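Local coordinates for berberine bridge enzyme-like 28 (Arabidopsis thaliana, PDB 5D79), which uses FAD as its cofactor for an oxidoreductase activity and is involved in adaptation to salt stress, at residues N312-M317 with L324-E329; S251-F256 with T303-G308; D283-T288 with I399-G404. One frame throughout, in Å; residues are numbered along the deposited sequence.

Contact 1 (N312-M317 with L324-E329); sequences NLLALM and LGLEKE
The one flat group met here is the peptide plane between Glu327 and Lys328: methyl CD2 of Leu314 lies almost straight above its face, 4.0 Å from Glu327 C. No hydrogen bond across the contact uses the edges of that plane, and no aromatic ring takes part; the remaining contacts are between apolar side chains. Leu314 has CG anti to its carbonyl carbon (chi1 -67°), and its two methyls divide the work. While CD2 covers the peptide and also touches Leu326, CD1 points at the start of the Lys328 chain, 3.7 Å from Lys328 CG, with the two side chains crossing at about a right angle. Beyond CG the lysine bends at chi2 and carries its amino end away from the helix.

The contact belongs to a beta-alpha-beta connection: helix 310-320 follows strand 298-306, and the loop 324-329 runs back beside it toward strand 331-334, which points the same way as 298-306 with strand 253-260 lying between them. Leu326 is the side chain on which this return centres. Its CG is anti to the backbone N, which sends CD2 in among Leu313, Leu314 and Met317; Leu313 CD2 meets Leu326 CD2 at 3.9 Å, methyl to methyl. Leu313 and Leu326 also both reach Phe256, so the helix and the loop share a floor on the sheet.

Met317 seals the end nearer Leu324. Bends at chi2 (-91°, away from a staggered position) and chi3 swing its methyl between two leucines. Met317 CE lies 3.8 Å from Leu326 CB, and only 3.4 Å from Leu324 CD2, tighter than an ordinary carbon-carbon contact. Behind this methyl, Leu324 rests on Phe302, while Met317 also packs on Leu284 of strand 284-292.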
loop_
_atom_site.group_PDB
_atom_site.type_symbol
_atom_site.label_atom_id
_atom_site.label_comp_id
_atom_site.label_asym_id
_atom_site.label_seq_id
_atom_site.Cartn_x
_atom_site.Cartn_y
_atom_site.Cartn_z
ATOM N N ASN A 312 20.415 24.178 2.593
ATOM C CA ASN A 312 19.061 24.666 2.375
ATOM C C ASN A 312 18.065 23.987 3.291
ATOM O O ASN A 312 17.111 24.613 3.752
ATOM C CB ASN A 312 18.640 24.467 0.921
ATOM C CG ASN A 312 19.433 25.332 -0.034
ATOM O OD1 ASN A 312 20.127 26.252 0.383
ATOM N ND2 ASN A 312 19.330 25.044 -1.321
ATOM N N LEU A 313 18.276 22.701 3.544
ATOM C CA LEU A 313 17.454 21.981 4.509
ATOM C C LEU A 313 17.587 22.625 5.886
ATOM O O LEU A 313 16.592 22.856 6.573
ATOM C CB LEU A 313 17.853 20.502 4.577
ATOM C CG LEU A 313 17.336 19.761 5.819
ATOM C CD1 LEU A 313 15.820 19.655 5.777
ATOM C CD2 LEU A 313 17.981 18.391 6.003
ATOM N N LEU A 314 18.827 22.924 6.269
ATOM C CA LEU A 314 19.146 23.406 7.612
ATOM C C LEU A 314 18.570 24.790 7.879
ATOM O O LEU A 314 18.062 25.058 8.967
ATOM C CB LEU A 314 20.671 23.421 7.825
ATOM C CG LEU A 314 21.330 22.038 7.858
ATOM C CD1 LEU A 314 22.846 22.140 7.960
ATOM C CD2 LEU A 314 20.747 21.211 8.995
ATOM N N ALA A 315 18.667 25.665 6.882
ATOM C CA ALA A 315 18.150 27.018 6.986
ATOM C C ALA A 315 16.636 26.984 7.020
ATOM O O ALA A 315 15.999 27.792 7.699
ATOM C CB ALA A 315 18.636 27.858 5.827
ATOM N N LEU A 316 16.062 26.040 6.283
ATOM C CA LEU A 316 14.617 25.891 6.243
ATOM C C LEU A 316 14.102 25.353 7.578
ATOM O O LEU A 316 13.026 25.735 8.039
ATOM C CB LEU A 316 14.203 24.976 5.090
ATOM C CG LEU A 316 12.707 24.766 4.847
ATOM C CD1 LEU A 316 11.993 26.067 4.554
ATOM C CD2 LEU A 316 12.493 23.787 3.708
ATOM N N MET A 317 14.883 24.497 8.224
ATOM C CA MET A 317 14.398 23.831 9.426
ATOM C C MET A 317 14.556 24.664 10.695
ATOM O O MET A 317 13.867 24.417 11.681
ATOM C CB MET A 317 15.099 22.482 9.605
ATOM C CG MET A 317 14.512 21.356 8.752
ATOM S SD MET A 317 13.201 20.413 9.558
ATOM C CE MET A 317 14.082 19.795 10.980
ATOM N N LEU A 324 13.004 20.916 16.622
ATOM C CA LEU A 324 13.589 19.611 16.335
ATOM C C LEU A 324 15.080 19.574 16.679
ATOM O O LEU A 324 15.603 18.538 17.075
ATOM C CB LEU A 324 13.379 19.232 14.869
ATOM C CG LEU A 324 13.589 17.729 14.668
ATOM C CD1 LEU A 324 12.681 16.943 15.606
ATOM C CD2 LEU A 324 13.398 17.278 13.228
ATOM N N GLY A 325 15.755 20.712 16.531
ATOM C CA GLY A 325 17.154 20.828 16.882
ATOM C C GLY A 325 18.062 20.134 15.890
ATOM O O GLY A 325 19.144 19.665 16.259
ATOM N N LEU A 326 17.620 20.063 14.631
ATOM C CA LEU A 326 18.403 19.442 13.560
ATOM C C LEU A 326 19.701 20.186 13.294
ATOM O O LEU A 326 19.707 21.411 13.145
ATOM C CB LEU A 326 17.606 19.372 12.266
ATOM C CG LEU A 326 18.350 18.678 11.132
ATOM C CD1 LEU A 326 18.552 17.238 11.508
ATOM C CD2 LEU A 326 17.582 18.776 9.825
ATOM N N GLU A 327 20.798 19.436 13.235
ATOM C CA GLU A 327 22.099 19.994 12.876
ATOM C C GLU A 327 22.722 19.159 11.774
ATOM O O GLU A 327 22.210 18.093 11.457
ATOM C CB GLU A 327 23.011 20.065 14.098
ATOM C CG GLU A 327 22.578 21.137 15.089
ATOM C CD GLU A 327 23.497 21.245 16.285
ATOM O OE1 GLU A 327 22.979 21.201 17.420
ATOM O OE2 GLU A 327 24.728 21.381 16.095
ATOM N N LYS A 328 23.820 19.640 11.191
ATOM C CA LYS A 328 24.434 18.973 10.037
ATOM C C LYS A 328 24.743 17.499 10.273
ATOM O O LYS A 328 24.696 16.678 9.357
ATOM C CB LYS A 328 25.708 19.692 9.640
ATOM C CG LYS A 328 25.826 19.911 8.153
ATOM C CD LYS A 328 26.438 18.723 7.441
ATOM C CE LYS A 328 26.736 19.061 5.976
ATOM N NZ LYS A 328 27.790 18.190 5.392
ATOM N N GLU A 329 25.054 17.179 11.520
ATOM C CA GLU A 329 25.487 15.848 11.886
ATOM C C GLU A 329 24.344 14.870 11.758
ATOM O O GLU A 329 24.557 13.670 11.597
ATOM C CB GLU A 329 26.046 15.858 13.307
ATOM C CG GLU A 329 27.401 16.529 13.402
ATOM C CD GLU A 329 27.370 18.055 13.294
ATOM O OE1 GLU A 329 26.430 18.691 13.807
ATOM O OE2 GLU A 329 28.317 18.623 12.709
#

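Contact 2 (S251-F256 with T303-G308); sequences STITVF and TGLYIG
Main-chain hydrogen bonds come first. Thr254 and Tyr306 form an antiparallel hydrogen-bonded pair whose two bonds are nearly straight: Thr254 N gives to Tyr306 O in the carbonyl plane, and Tyr306 N returns a short bond of 2.6 Å to Thr254 O, nearly along the C=O axis. Two residues on, Phe256 and Gly304 repeat the pattern less ideally. The bond from Phe256 N to Gly304 O is 3.2 Å long, with the donor above the carbonyl plane rather than on a lone pair. Between them, Val255 and Leu305 make a non-hydrogen-bonded pair, where Val255 CA approaches Gly304 O at 3.3 Å.

One side-chain bond extends the pairing past the strand end. After the inverse gamma turn centred on Ile307, Gly308 O turns back to Thr254 OG1, 2.8 Å away, which donates onto a carbonyl lone pair; chi1 of -55° sets the hydroxyl beside the threonine's own backbone N.

The aromatic contact is a CH-pi one. Phe256 CG takes the crowded position between backbone N and carbonyl carbon (chi1 65°), folding the ring across the neighbouring strand so that Gly304 CA lies 3.8 Å from the ring centroid, over one face. A CB on Gly304 would run into Phe256 CZ. An alanine at Phe256 removes the ring over Gly304 and would probably leave that strand less well packed.

Apolar contacts fill the other face, where Leu305 CD1 meets Ile253 CD1 at 3.6 Å and, farther off, Val255 CG1. Helix 336-343 packs over this face and helix 310-320 over the Phe256 face. The pair belongs to the seven-stranded antiparallel sheet, flanked here by helices, that in berberine bridge enzyme relatives forms the substrate-binding domain and probably does so here.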
loop_
_atom_site.group_PDB
_atom_site.type_symbol
_atom_site.label_atom_id
_atom_site.label_comp_id
_atom_site.label_asym_id
_atom_site.label_seq_id
_atom_site.Cartn_x
_atom_site.Cartn_y
_atom_site.Cartn_z
ATOM N N SER A 251 20.328 15.182 -8.546
ATOM C CA SER A 251 21.303 14.137 -8.326
ATOM C C SER A 251 21.745 14.117 -6.855
ATOM O O SER A 251 22.239 13.107 -6.356
ATOM C CB SER A 251 22.498 14.337 -9.262
ATOM O OG SER A 251 22.058 14.569 -10.595
ATOM N N THR A 252 21.550 15.234 -6.158
ATOM C CA THR A 252 21.836 15.302 -4.727
ATOM C C THR A 252 20.609 15.694 -3.917
ATOM O O THR A 252 20.059 16.784 -4.092
ATOM C CB THR A 252 22.956 16.314 -4.418
ATOM O OG1 THR A 252 24.220 15.757 -4.793
ATOM C CG2 THR A 252 22.972 16.662 -2.927
ATOM N N ILE A 253 20.195 14.809 -3.020
ATOM C CA ILE A 253 19.160 15.145 -2.053
ATOM C C ILE A 253 19.691 14.966 -0.628
ATOM O O ILE A 253 20.848 14.582 -0.424
ATOM C CB ILE A 253 17.896 14.307 -2.285
ATOM C CG1 ILE A 253 18.219 12.809 -2.369
ATOM C CG2 ILE A 253 17.254 14.738 -3.590
ATOM C CD1 ILE A 253 18.404 12.076 -1.044
ATOM N N THR A 254 18.848 15.258 0.354
ATOM C CA THR A 254 19.289 15.215 1.740
ATOM C C THR A 254 18.301 14.461 2.613
ATOM O O THR A 254 17.123 14.828 2.675
ATOM C CB THR A 254 19.476 16.638 2.319
ATOM O OG1 THR A 254 20.368 17.394 1.493
ATOM C CG2 THR A 254 20.046 16.574 3.718
ATOM N N VAL A 255 18.787 13.417 3.291
ATOM C CA VAL A 255 18.019 12.769 4.356
ATOM C C VAL A 255 18.516 13.212 5.743
ATOM O O VAL A 255 19.626 13.726 5.884
ATOM C CB VAL A 255 18.070 11.225 4.264
ATOM C CG1 VAL A 255 17.511 10.749 2.926
ATOM C CG2 VAL A 255 19.498 10.695 4.512
ATOM N N PHE A 256 17.678 13.017 6.761
ATOM C CA PHE A 256 18.025 13.360 8.144
ATOM C C PHE A 256 17.280 12.503 9.168
ATOM O O PHE A 256 16.182 12.004 8.920
ATOM C CB PHE A 256 17.754 14.845 8.422
ATOM C CG PHE A 256 16.291 15.243 8.342
ATOM C CD1 PHE A 256 15.732 15.646 7.137
ATOM C CD2 PHE A 256 15.487 15.242 9.482
ATOM C CE1 PHE A 256 14.409 16.021 7.072
ATOM C CE2 PHE A 256 14.162 15.620 9.418
ATOM C CZ PHE A 256 13.622 16.007 8.214
ATOM N N THR A 303 12.343 11.339 10.912
ATOM C CA THR A 303 13.130 11.096 9.713
ATOM C C THR A 303 12.533 11.874 8.551
ATOM O O THR A 303 11.334 12.161 8.517
ATOM C CB THR A 303 13.189 9.607 9.362
ATOM O OG1 THR A 303 11.858 9.103 9.218
ATOM C CG2 THR A 303 13.874 8.862 10.458
ATOM N N GLY A 304 13.370 12.224 7.590
ATOM C CA GLY A 304 12.898 13.044 6.500
ATOM C C GLY A 304 13.743 13.020 5.257
ATOM O O GLY A 304 14.894 12.604 5.276
ATOM N N LEU A 305 13.140 13.472 4.169
ATOM C CA LEU A 305 13.794 13.558 2.879
ATOM C C LEU A 305 13.583 14.971 2.359
ATOM O O LEU A 305 12.454 15.447 2.244
ATOM C CB LEU A 305 13.234 12.516 1.908
ATOM C CG LEU A 305 13.682 12.686 0.457
ATOM C CD1 LEU A 305 15.132 12.371 0.324
ATOM C CD2 LEU A 305 12.873 11.820 -0.472
ATOM N N TYR A 306 14.679 15.656 2.082
ATOM C CA TYR A 306 14.592 16.983 1.521
ATOM C C TYR A 306 15.092 16.949 0.083
ATOM O O TYR A 306 16.199 16.458 -0.181
ATOM C CB TYR A 306 15.392 17.970 2.367
ATOM C CG TYR A 306 15.369 19.379 1.832
ATOM C CD1 TYR A 306 14.217 20.152 1.908
ATOM C CD2 TYR A 306 16.494 19.930 1.249
ATOM C CE1 TYR A 306 14.195 21.432 1.420
ATOM C CE2 TYR A 306 16.481 21.211 0.757
ATOM C CZ TYR A 306 15.333 21.958 0.844
ATOM O OH TYR A 306 15.335 23.238 0.351
ATOM N N ILE A 307 14.270 17.445 -0.845
ATOM C CA ILE A 307 14.650 17.495 -2.260
ATOM C C ILE A 307 15.505 18.740 -2.539
ATOM O O ILE A 307 15.032 19.724 -3.113
ATOM C CB ILE A 307 13.413 17.489 -3.182
ATOM C CG1 ILE A 307 12.422 16.453 -2.716
ATOM C CG2 ILE A 307 13.803 17.160 -4.606
ATOM C CD1 ILE A 307 12.971 15.067 -2.772
ATOM N N GLY A 308 16.769 18.675 -2.120
ATOM C CA GLY A 308 17.694 19.787 -2.233
ATOM C C GLY A 308 18.897 19.582 -1.329
ATOM O O GLY A 308 18.994 18.545 -0.668
#

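Contact 3 (D283-T288 with I399-G404); sequences DLFIRT and ILTPFG
This is an antiparallel strand pairing in the middle of the seven-stranded sheet, where strand 284-292 runs beside strand 396-402 at 161° and the two separate toward Pro402. Thr288 and Leu400 make the one hydrogen-bonded pair: Leu400 N reaches Thr288 O at 2.7 Å, nearly along the C=O axis, and Thr288 N returns to Leu400 O. At the next position Pro402 has no N-H to give to Ile286 O, and its ring presses on that carbonyl instead, with Pro402 CG 3.2 Å from the oxygen. That carbonyl takes its hydrogen bond from Trp273 NE1.

Arg287 carries the side-chain contact. Its chain, bent at chi3 (-61°), lies alongside Thr401, and two N-H groups converge on one hydroxyl: Arg287 NH2 to Thr401 OG1 at 2.6 Å, with the oxygen tilted 28° out of the guanidinium plane, and a weak bond from Arg287 NE to the same oxygen. Ile399 CG2 covers one face of the guanidinium, 3.6 Å from Arg287 NE, and Phe285 CZ lies over the rim of the opposite face, so its rotation is restricted by the packing on both faces. The Arg287 side chain comes within about 5 Å of the bound FAD, nearest atoms.

Tyr188 touches both Arg287 and Thr401, helix 263-276 covers Thr288, Leu400 and Pro402 from the other face, and strands 298-306 and 425-434 continue the sheet outward.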
loop_
_atom_site.group_PDB
_atom_site.type_symbol
_atom_site.label_atom_id
_atom_site.label_comp_id
_atom_site.label_asym_id
_atom_site.label_seq_id
_atom_site.Cartn_x
_atom_site.Cartn_y
_atom_site.Cartn_z
ATOM N N ASP A 283 9.227 20.347 -1.038
ATOM C CA ASP A 283 10.517 19.655 -1.072
ATOM C C ASP A 283 10.872 18.935 0.243
ATOM O O ASP A 283 11.706 18.041 0.249
ATOM C CB ASP A 283 11.634 20.648 -1.434
ATOM C CG ASP A 283 11.598 21.071 -2.898
ATOM O OD1 ASP A 283 11.137 20.269 -3.738
ATOM O OD2 ASP A 283 12.036 22.202 -3.210
ATOM N N LEU A 284 10.222 19.321 1.337
ATOM C CA LEU A 284 10.520 18.776 2.660
ATOM C C LEU A 284 9.480 17.772 3.171
ATOM O O LEU A 284 8.317 18.105 3.374
ATOM C CB LEU A 284 10.667 19.912 3.685
ATOM C CG LEU A 284 11.032 19.508 5.120
ATOM C CD1 LEU A 284 12.268 18.621 5.121
ATOM C CD2 LEU A 284 11.278 20.741 5.983
ATOM N N PHE A 285 9.943 16.549 3.398
ATOM C CA PHE A 285 9.146 15.464 3.944
ATOM C C PHE A 285 9.619 15.155 5.348
ATOM O O PHE A 285 10.770 14.783 5.524
ATOM C CB PHE A 285 9.271 14.214 3.061
ATOM C CG PHE A 285 8.582 12.990 3.618
ATOM C CD1 PHE A 285 7.230 12.782 3.410
ATOM C CD2 PHE A 285 9.295 12.042 4.345
ATOM C CE1 PHE A 285 6.599 11.652 3.921
ATOM C CE2 PHE A 285 8.667 10.910 4.853
ATOM C CZ PHE A 285 7.321 10.718 4.637
ATOM N N ILE A 286 8.746 15.308 6.342
ATOM C CA ILE A 286 9.101 15.008 7.729
ATOM C C ILE A 286 8.106 14.046 8.397
ATOM O O ILE A 286 6.975 14.419 8.726
ATOM C CB ILE A 286 9.186 16.290 8.603
ATOM C CG1 ILE A 286 9.538 17.520 7.780
ATOM C CG2 ILE A 286 10.187 16.117 9.746
ATOM C CD1 ILE A 286 9.392 18.770 8.577
ATOM N N ARG A 287 8.557 12.822 8.621
ATOM C CA ARG A 287 7.761 11.776 9.261
ATOM C C ARG A 287 8.127 11.581 10.748
ATOM O O ARG A 287 9.276 11.744 11.153
ATOM C CB ARG A 287 7.929 10.459 8.485
ATOM C CG ARG A 287 7.685 9.179 9.301
ATOM C CD ARG A 287 7.596 7.924 8.426
ATOM N NE ARG A 287 6.481 8.000 7.477
ATOM C CZ ARG A 287 6.296 7.145 6.476
ATOM N NH1 ARG A 287 7.155 6.143 6.296
ATOM N NH2 ARG A 287 5.268 7.287 5.652
ATOM N N THR A 288 7.130 11.249 11.558
ATOM C CA THR A 288 7.333 10.952 12.961
ATOM C C THR A 288 6.905 9.514 13.221
ATOM O O THR A 288 5.778 9.119 12.911
ATOM C CB THR A 288 6.531 11.920 13.873
ATOM O OG1 THR A 288 7.002 13.269 13.698
ATOM C CG2 THR A 288 6.659 11.527 15.337
ATOM N N ILE A 399 2.875 5.538 13.193
ATOM C CA ILE A 399 3.617 6.259 12.170
ATOM C C ILE A 399 2.812 7.438 11.649
ATOM O O ILE A 399 1.717 7.260 11.137
ATOM C CB ILE A 399 3.993 5.328 10.980
ATOM C CG1 ILE A 399 4.569 3.999 11.481
ATOM C CG2 ILE A 399 5.009 6.001 10.064
ATOM C CD1 ILE A 399 4.422 2.853 10.494
ATOM N N LEU A 400 3.364 8.638 11.772
ATOM C CA LEU A 400 2.673 9.843 11.337
ATOM C C LEU A 400 3.299 10.368 10.042
ATOM O O LEU A 400 4.457 10.787 10.018
ATOM C CB LEU A 400 2.696 10.923 12.440
ATOM C CG LEU A 400 1.780 10.769 13.665
ATOM C CD1 LEU A 400 2.148 9.564 14.508
ATOM C CD2 LEU A 400 1.835 12.012 14.512
ATOM N N THR A 401 2.506 10.336 8.974
ATOM C CA THR A 401 2.946 10.697 7.633
ATOM C C THR A 401 2.298 12.000 7.171
ATOM O O THR A 401 1.086 12.063 7.005
ATOM C CB THR A 401 2.619 9.568 6.649
ATOM O OG1 THR A 401 3.347 8.405 7.042
ATOM C CG2 THR A 401 3.018 9.929 5.237
ATOM N N PRO A 402 3.115 13.042 6.938
ATOM C CA PRO A 402 2.555 14.363 6.633
ATOM C C PRO A 402 1.941 14.451 5.233
ATOM O O PRO A 402 2.540 14.008 4.256
ATOM C CB PRO A 402 3.770 15.279 6.757
ATOM C CG PRO A 402 4.914 14.404 6.293
ATOM C CD PRO A 402 4.579 13.012 6.775
ATOM N N PHE A 403 0.739 15.008 5.143
ATOM C CA PHE A 403 0.156 15.335 3.845
ATOM C C PHE A 403 0.444 16.819 3.521
ATOM O O PHE A 403 1.546 17.307 3.777
ATOM C CB PHE A 403 -1.343 15.021 3.820
ATOM C CG PHE A 403 -1.650 13.553 3.657
ATOM C CD1 PHE A 403 -0.733 12.587 4.064
ATOM C CD2 PHE A 403 -2.837 13.137 3.073
ATOM C CE1 PHE A 403 -0.994 11.213 3.898
ATOM C CE2 PHE A 403 -3.122 11.774 2.907
ATOM C CZ PHE A 403 -2.194 10.808 3.321
ATOM N N GLY A 404 -0.522 17.545 2.971
ATOM C CA GLY A 404 -0.232 18.896 2.533
ATOM C C GLY A 404 0.625 18.842 1.279
ATOM O O GLY A 404 0.820 17.778 0.707
#

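In the fold
From the N terminus, segment 251-256 enters the sheet first, and contact 2 closes its loop when 303-308 returns beside it. Segment 283-288 opens contact 3 inside that loop, so contacts 2 and 3 cross; contact 3 closes only at 399-404. Contact 1 opens at 312-317 after contact 2 has closed, closes a short loop at 324-329, and is nested within the long loop of contact 3. Strands 298-306 and 284-292 are sheet neighbours, and Thr303 O to Arg287 N is a probable hydrogen bond joining contacts 2 and 3. Contact 1 ties helix 310-320 to its return loop, while Leu313 packs the helix on Thr254 and Leu284 of the sheet.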